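Local coordinates for Glyoxalase/bleomycin resistance protein/dioxygenase (Nostoc punctiforme PCC 73102, PDB 3KOL) that binds metal ions and may act as a dioxygenase or lactoylglutathione lyase of the vicinal oxygen chelate superfamily, at residues Val27-Met30 / Gln31-Arg34; Glu45-Asp48 / Asp49-Pro52; Phe67-Pro70 / Asp71-Leu75. One frame throughout, in Å; residues are numbered along the deposited sequence.

Contact 1: residues Val27-Met30 / Gln31-Arg34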
loop_
_atom_site.group_PDB
_atom_site.type_symbol
_atom_site.label_atom_id
_atom_site.label_comp_id
_atom_site.label_asym_id
_atom_site.label_seq_id
_atom_site.Cartn_x
_atom_site.Cartn_y
_atom_site.Cartn_z
ATOM N N VAL A 27 -1.685 -13.665 0.208
ATOM C CA VAL A 27 -2.397 -14.244 1.340
ATOM C C VAL A 27 -2.364 -15.771 1.300
ATOM O O VAL A 27 -2.560 -16.377 0.246
ATOM C CB VAL A 27 -3.855 -13.766 1.350
ATOM C CG1 VAL A 27 -3.892 -12.240 1.417
ATOM C CG2 VAL A 27 -4.576 -14.245 0.104
ATOM N N GLN A 28 -2.113 -16.388 2.449
ATOM C CA GLN A 28 -2.047 -17.847 2.524
ATOM C C GLN A 28 -3.440 -18.473 2.454
ATOM O O GLN A 28 -3.618 -19.539 1.863
ATOM C CB GLN A 28 -1.341 -18.274 3.818
ATOM C CG GLN A 28 -0.849 -19.719 3.810
ATOM C CD GLN A 28 -1.957 -20.729 4.043
ATOM O OE1 GLN A 28 -1.978 -21.802 3.433
ATOM N NE2 GLN A 28 -2.871 -20.403 4.949
ATOM N N ASP A 29 -4.422 -17.799 3.050
ATOM C CA ASP A 29 -5.801 -18.287 3.076
ATOM C C ASP A 29 -6.727 -17.276 2.396
ATOM O O ASP A 29 -7.232 -16.358 3.040
ATOM C CB ASP A 29 -6.248 -18.498 4.527
ATOM C CG ASP A 29 -7.561 -19.257 4.634
ATOM O OD1 ASP A 29 -8.435 -19.073 3.763
ATOM O OD2 ASP A 29 -7.726 -20.025 5.605
HETATM N N MSE A 30 -6.962 -17.463 1.101
HETATM C CA MSE A 30 -7.804 -16.548 0.331
HETATM C C MSE A 30 -9.184 -16.251 0.919
HETATM O O MSE A 30 -9.591 -15.094 0.979
HETATM C CB MSE A 30 -7.963 -17.062 -1.104
HETATM C CG MSE A 30 -8.852 -16.185 -1.987
HETATM SE SE MSE A 30 -8.245 -14.338 -2.096
HETATM C CE MSE A 30 -6.925 -14.551 -3.494
ATOM N N GLN A 31 -9.910 -17.277 1.348
ATOM C CA GLN A 31 -11.241 -17.040 1.899
ATOM C C GLN A 31 -11.206 -16.290 3.229
ATOM O O GLN A 31 -12.096 -15.488 3.512
ATOM C CB GLN A 31 -11.999 -18.364 2.039
ATOM C CG GLN A 31 -12.140 -19.106 0.711
ATOM C CD GLN A 31 -12.783 -18.255 -0.379
ATOM O OE1 GLN A 31 -12.331 -18.251 -1.529
ATOM N NE2 GLN A 31 -13.849 -17.540 -0.024
ATOM N N ALA A 32 -10.185 -16.541 4.044
ATOM C CA ALA A 32 -10.068 -15.844 5.322
ATOM C C ALA A 32 -9.812 -14.365 5.037
ATOM O O ALA A 32 -10.317 -13.489 5.741
ATOM C CB ALA A 32 -8.922 -16.427 6.145
ATOM N N SER A 33 -9.036 -14.093 3.992
ATOM C CA SER A 33 -8.728 -12.715 3.619
ATOM C C SER A 33 -9.905 -12.027 2.931
ATOM O O SER A 33 -10.137 -10.838 3.153
ATOM C CB SER A 33 -7.476 -12.677 2.737
ATOM O OG SER A 33 -6.348 -13.128 3.478
ATOM N N ARG A 34 -10.648 -12.755 2.097
ATOM C CA ARG A 34 -11.820 -12.164 1.447
ATOM C C ARG A 34 -12.820 -11.827 2.552
ATOM O O ARG A 34 -13.524 -10.822 2.488
ATOM C CB ARG A 34 -12.490 -13.143 0.472
ATOM C CG ARG A 34 -11.710 -13.443 -0.795
ATOM C CD ARG A 34 -12.529 -14.329 -1.750
ATOM N NE ARG A 34 -13.723 -13.651 -2.264
ATOM C CZ ARG A 34 -14.971 -13.948 -1.912
ATOM N NH1 ARG A 34 -15.207 -14.920 -1.038
ATOM N NH2 ARG A 34 -15.990 -13.280 -2.438
HETATM O O HOH W 1 -4.694 -15.464 4.511
#
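Asp29 is the N-cap of helix 30-40, the helix of the first beta-alpha-beta-beta-beta module of a vicinal oxygen chelate fold, and its carboxylate closes onto the first turn at Ala32. Atom OD1 of Asp29 accepts from Ala32 N at 3.1 Å, the donor lying well above the carboxylate plane (62° out of it). With CG set opposite the backbone N about CA-CB (chi1 -169°), the carboxylate swings back over the turn, and Asp29 CG comes to 3.5 Å from the Ala32 methyl carbon CB, so that the residue whose amide is bonded also packs its methyl against the carboxylate. The helical bonding starts at the same residue: Ser33 N donates to Asp29 O at 3.0 Å, and Arg34 N follows with a bond to Met30 O at 2.8 Å. The carboxylate thus supplies an acceptor to a first-turn amide, as an N-cap does. Met30, present as selenomethionine, bends at chi2 and chi3 and brings SE within 3.8 Å of Arg34 CG, so the two chains cross along one flank of the helix. Leu77 of strand 74-79 and Ala65 of strand 64-68 cover Met30 from the sheet side. The guanidinium of Arg34 continues beyond this turn to a salt bridge with Glu45. On another flank the buried Ser33 turns its hydroxyl back to strand 17-27, where Val27 CG1 lies 3.3 Å from Ser33 OG. Beside this meeting point a water accepts from Asp29 N at 2.8 Å, donates to Asp29 O, and is hydrogen-bonded to Ser33 OG at 3.0 Å.

Contact 2: residues Glu45-Asp48 / Asp49-Pro52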
loop_
_atom_site.group_PDB
_atom_site.type_symbol
_atom_site.label_atom_id
_atom_site.label_comp_id
_atom_site.label_asym_id
_atom_site.label_seq_id
_atom_site.Cartn_x
_atom_site.Cartn_y
_atom_site.Cartn_z
ATOM N N GLU A 45 -16.109 -5.730 -3.644
ATOM C CA GLU A 45 -15.333 -6.635 -4.477
ATOM C C GLU A 45 -15.627 -6.451 -5.963
ATOM O O GLU A 45 -16.751 -6.136 -6.348
ATOM C CB GLU A 45 -15.637 -8.073 -4.055
ATOM C CG GLU A 45 -14.951 -9.146 -4.874
ATOM C CD GLU A 45 -15.119 -10.518 -4.258
ATOM O OE1 GLU A 45 -16.241 -10.828 -3.796
ATOM O OE2 GLU A 45 -14.134 -11.286 -4.239
ATOM N N LEU A 46 -14.607 -6.622 -6.797
ATOM C CA LEU A 46 -14.792 -6.518 -8.240
ATOM C C LEU A 46 -15.150 -7.909 -8.752
ATOM O O LEU A 46 -14.560 -8.903 -8.331
ATOM C CB LEU A 46 -13.505 -6.053 -8.929
ATOM C CG LEU A 46 -12.943 -4.680 -8.560
ATOM C CD1 LEU A 46 -11.675 -4.412 -9.363
ATOM C CD2 LEU A 46 -13.984 -3.618 -8.850
ATOM N N THR A 47 -16.123 -7.986 -9.650
ATOM C CA THR A 47 -16.511 -9.278 -10.196
ATOM C C THR A 47 -15.592 -9.620 -11.363
ATOM O O THR A 47 -14.936 -8.740 -11.920
ATOM C CB THR A 47 -17.979 -9.271 -10.655
ATOM O OG1 THR A 47 -18.229 -8.105 -11.449
ATOM C CG2 THR A 47 -18.907 -9.272 -9.439
ATOM N N ASP A 48 -15.544 -10.897 -11.727
ATOM C CA ASP A 48 -14.670 -11.358 -12.803
ATOM C C ASP A 48 -14.774 -10.584 -14.113
ATOM O O ASP A 48 -13.795 -10.486 -14.855
ATOM C CB ASP A 48 -14.907 -12.847 -13.069
ATOM C CG ASP A 48 -16.351 -13.158 -13.405
ATOM O OD1 ASP A 48 -17.221 -12.993 -12.521
ATOM O OD2 ASP A 48 -16.618 -13.566 -14.555
ATOM N N ASP A 49 -15.947 -10.033 -14.398
ATOM C CA ASP A 49 -16.143 -9.282 -15.632
ATOM C C ASP A 49 -15.682 -7.834 -15.517
ATOM O O ASP A 49 -15.652 -7.110 -16.509
ATOM C CB ASP A 49 -17.618 -9.302 -16.035
ATOM C CG ASP A 49 -18.519 -8.753 -14.951
ATOM O OD1 ASP A 49 -18.516 -9.320 -13.838
ATOM O OD2 ASP A 49 -19.231 -7.758 -15.205
ATOM N N GLU A 50 -15.321 -7.413 -14.308
ATOM C CA GLU A 50 -14.882 -6.039 -14.090
ATOM C C GLU A 50 -13.370 -5.897 -14.007
ATOM O O GLU A 50 -12.845 -4.786 -14.045
ATOM C CB GLU A 50 -15.501 -5.487 -12.810
ATOM C CG GLU A 50 -17.014 -5.500 -12.787
ATOM C CD GLU A 50 -17.556 -4.952 -11.488
ATOM O OE1 GLU A 50 -17.116 -5.435 -10.427
ATOM O OE2 GLU A 50 -18.410 -4.044 -11.524
ATOM N N VAL A 51 -12.671 -7.018 -13.880
ATOM C CA VAL A 51 -11.217 -6.993 -13.787
ATOM C C VAL A 51 -10.576 -7.161 -15.161
ATOM O O VAL A 51 -11.208 -7.651 -16.097
ATOM C CB VAL A 51 -10.701 -8.111 -12.857
ATOM C CG1 VAL A 51 -11.291 -7.941 -11.462
ATOM C CG2 VAL A 51 -11.061 -9.473 -13.434
ATOM N N PRO A 52 -9.308 -6.747 -15.298
ATOM C CA PRO A 52 -8.586 -6.857 -16.567
ATOM C C PRO A 52 -8.692 -8.256 -17.161
ATOM O O PRO A 52 -8.627 -9.250 -16.438
ATOM C CB PRO A 52 -7.158 -6.498 -16.174
ATOM C CG PRO A 52 -7.378 -5.460 -15.111
ATOM C CD PRO A 52 -8.477 -6.083 -14.278
HETATM O O HOH W 2 -12.576 -9.718 -17.098
#
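From Thr47 to Glu50 the backbone makes a type I turn, closed by a bond from Glu50 N to Thr47 O at 2.8 Å, with the donor above the carbonyl plane; Val51 N adds a weak bond to the same oxygen. Two acidic side chains then fold back onto Thr47. Glu50, extended beyond CG, lays its carboxylate against the threonine and takes Thr47 N on OE1 at 2.8 Å, a nearly straight bond (168°) that meets the oxygen on its anti side. The Thr47 hydroxyl goes to the neighbouring acid, donating to Asp49 OD1 at 2.7 Å from above that carboxylate. Thr47 and Asp49 lie side by side and point the same way; a chi1 of 48° sets Thr47 OG1 between its backbone N and carbonyl carbon, facing Asp49 OD1. Asp48 points elsewhere, its carboxylate turned 68° from that of Asp49, although their OD1 atoms remain 4.1 Å apart. Apart from these polar bonds, Leu46 CB meets Val51 CG1 at 3.9 Å, both residues resting on strand 64-68, and a water bridges Asp48 O and Val51 O. A bound cobalt ion lies about 4 Å from the nearest side-chain atom of Glu50. Three consecutive acids probably make this loop locally negative, and the nearby cation and the bonds from Thr47 may offset repulsion between the carboxylates.

Contact 3: residues Phe67-Pro70 / Asp71-Leu75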
loop_
_atom_site.group_PDB
_atom_site.type_symbol
_atom_site.label_atom_id
_atom_site.label_comp_id
_atom_site.label_asym_id
_atom_site.label_seq_id
_atom_site.Cartn_x
_atom_site.Cartn_y
_atom_site.Cartn_z
ATOM N N PHE A 67 -10.515 -5.914 -4.469
ATOM C CA PHE A 67 -11.449 -5.116 -3.682
ATOM C C PHE A 67 -11.113 -3.670 -3.977
ATOM O O PHE A 67 -9.987 -3.362 -4.372
ATOM C CB PHE A 67 -11.288 -5.410 -2.188
ATOM C CG PHE A 67 -11.747 -6.783 -1.798
ATOM C CD1 PHE A 67 -13.090 -7.032 -1.539
ATOM C CD2 PHE A 67 -10.847 -7.843 -1.751
ATOM C CE1 PHE A 67 -13.532 -8.322 -1.242
ATOM C CE2 PHE A 67 -11.278 -9.131 -1.458
ATOM C CZ PHE A 67 -12.625 -9.371 -1.203
ATOM N N ILE A 68 -12.082 -2.782 -3.808
ATOM C CA ILE A 68 -11.845 -1.370 -4.086
ATOM C C ILE A 68 -12.462 -0.439 -3.058
ATOM O O ILE A 68 -13.440 -0.784 -2.395
ATOM C CB ILE A 68 -12.441 -0.961 -5.434
ATOM C CG1 ILE A 68 -13.959 -1.157 -5.402
ATOM C CG2 ILE A 68 -11.822 -1.775 -6.545
ATOM C CD1 ILE A 68 -14.707 -0.377 -6.448
ATOM N N THR A 69 -11.872 0.743 -2.915
ATOM C CA THR A 69 -12.424 1.745 -2.026
ATOM C C THR A 69 -13.320 2.551 -2.967
ATOM O O THR A 69 -13.148 2.500 -4.191
ATOM C CB THR A 69 -11.325 2.638 -1.402
ATOM O OG1 THR A 69 -10.415 3.068 -2.418
ATOM C CG2 THR A 69 -10.549 1.862 -0.335
ATOM N N PRO A 70 -14.295 3.294 -2.427
ATOM C CA PRO A 70 -15.167 4.060 -3.320
ATOM C C PRO A 70 -14.483 5.064 -4.246
ATOM O O PRO A 70 -15.059 5.453 -5.260
ATOM C CB PRO A 70 -16.165 4.711 -2.357
ATOM C CG PRO A 70 -15.400 4.821 -1.094
ATOM C CD PRO A 70 -14.666 3.507 -1.019
ATOM N N ASP A 71 -13.265 5.478 -3.915
ATOM C CA ASP A 71 -12.550 6.422 -4.770
ATOM C C ASP A 71 -11.749 5.699 -5.865
ATOM O O ASP A 71 -11.009 6.327 -6.626
ATOM C CB ASP A 71 -11.637 7.325 -3.931
ATOM C CG ASP A 71 -10.524 6.563 -3.259
ATOM O OD1 ASP A 71 -10.607 5.322 -3.202
ATOM O OD2 ASP A 71 -9.570 7.209 -2.780
ATOM N N GLY A 72 -11.893 4.377 -5.936
ATOM C CA GLY A 72 -11.216 3.622 -6.979
ATOM C C GLY A 72 -9.922 2.872 -6.696
ATOM O O GLY A 72 -9.494 2.076 -7.530
ATOM N N THR A 73 -9.288 3.112 -5.554
ATOM C CA THR A 73 -8.045 2.406 -5.236
ATOM C C THR A 73 -8.327 0.917 -5.076
ATOM O O THR A 73 -9.287 0.518 -4.408
ATOM C CB THR A 73 -7.402 2.933 -3.940
ATOM O OG1 THR A 73 -7.223 4.348 -4.038
ATOM C CG2 THR A 73 -6.039 2.284 -3.715
ATOM N N ILE A 74 -7.477 0.097 -5.681
ATOM C CA ILE A 74 -7.652 -1.345 -5.636
ATOM C C ILE A 74 -6.728 -2.070 -4.675
ATOM O O ILE A 74 -5.552 -1.728 -4.538
ATOM C CB ILE A 74 -7.444 -1.967 -7.037
ATOM C CG1 ILE A 74 -8.456 -1.374 -8.017
ATOM C CG2 ILE A 74 -7.601 -3.489 -6.960
ATOM C CD1 ILE A 74 -8.179 -1.711 -9.480
ATOM N N LEU A 75 -7.279 -3.080 -4.010
ATOM C CA LEU A 75 -6.516 -3.930 -3.103
ATOM C C LEU A 75 -6.553 -5.298 -3.774
ATOM O O LEU A 75 -7.620 -5.901 -3.899
ATOM C CB LEU A 75 -7.185 -4.019 -1.724
ATOM C CG LEU A 75 -6.544 -5.010 -0.745
ATOM C CD1 LEU A 75 -5.137 -4.543 -0.397
ATOM C CD2 LEU A 75 -7.393 -5.123 0.526
#
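Phe67 and Leu75 form the hydrogen-bonded pair of an antiparallel hairpin, exchanging both backbone bonds: Phe67 N to Leu75 O at 3.0 Å and Leu75 N to Phe67 O at 2.7 Å. Ile68 and Ile74 follow as the non-hydrogen-bonded pair, the two side chains crossing at an angle, Ile68 CG2 3.7 Å from Ile74 CG1. The end is a type I turn with a G1 bulge. Thr69 N gives its hydrogen to Thr73 O at 3.0 Å, in the carbonyl plane, while Thr69 O is taken by Gly72 N at 2.9 Å. Gly72 takes the positive phi (100°) of the bulge position, a conformation glycine reaches easily. Thr73 N is left with weak bonds to Thr69 OG1 and Asp71 OD1. The Thr69 and Asp71 side chains lie side by side; the modelled 2.4 Å between Thr69 OG1 and Asp71 OD1 is doubtfully short for the bond it represents. The turn packs on Leu17 and Lys19 of the second subunit. Farther back, Ile74 bonds through its backbone to His21 and Ile23 of strand 17-27 and Ile68 to His44 of strand 44-45, while Phe67 and Leu75 face Arg34 and Tyr37 of helix 30-40.

All three contacts are local, a helix start, a loop turn and a hairpin end, in one beta-alpha-beta-beta-beta module. Contacts 1 and 3 are partly buried: contact 1 lays Met30 on the sheet, while contact 3 joins two of its strands. Both rest largely on backbone bonds, whereas in contact 2, a surface loop, side-chain carboxylates add to a backbone turn. Arg34 and Glu45 tie contact 1 to contact 2 through a salt bridge, NH2 to OE1 at 2.8 Å. The ring of Phe67 serves both, with CZ against Arg34 CA and CE1 against Glu45 CB, while Leu46 packs on Ile68. Of the three, contact 3 alone brings several residues to the second subunit.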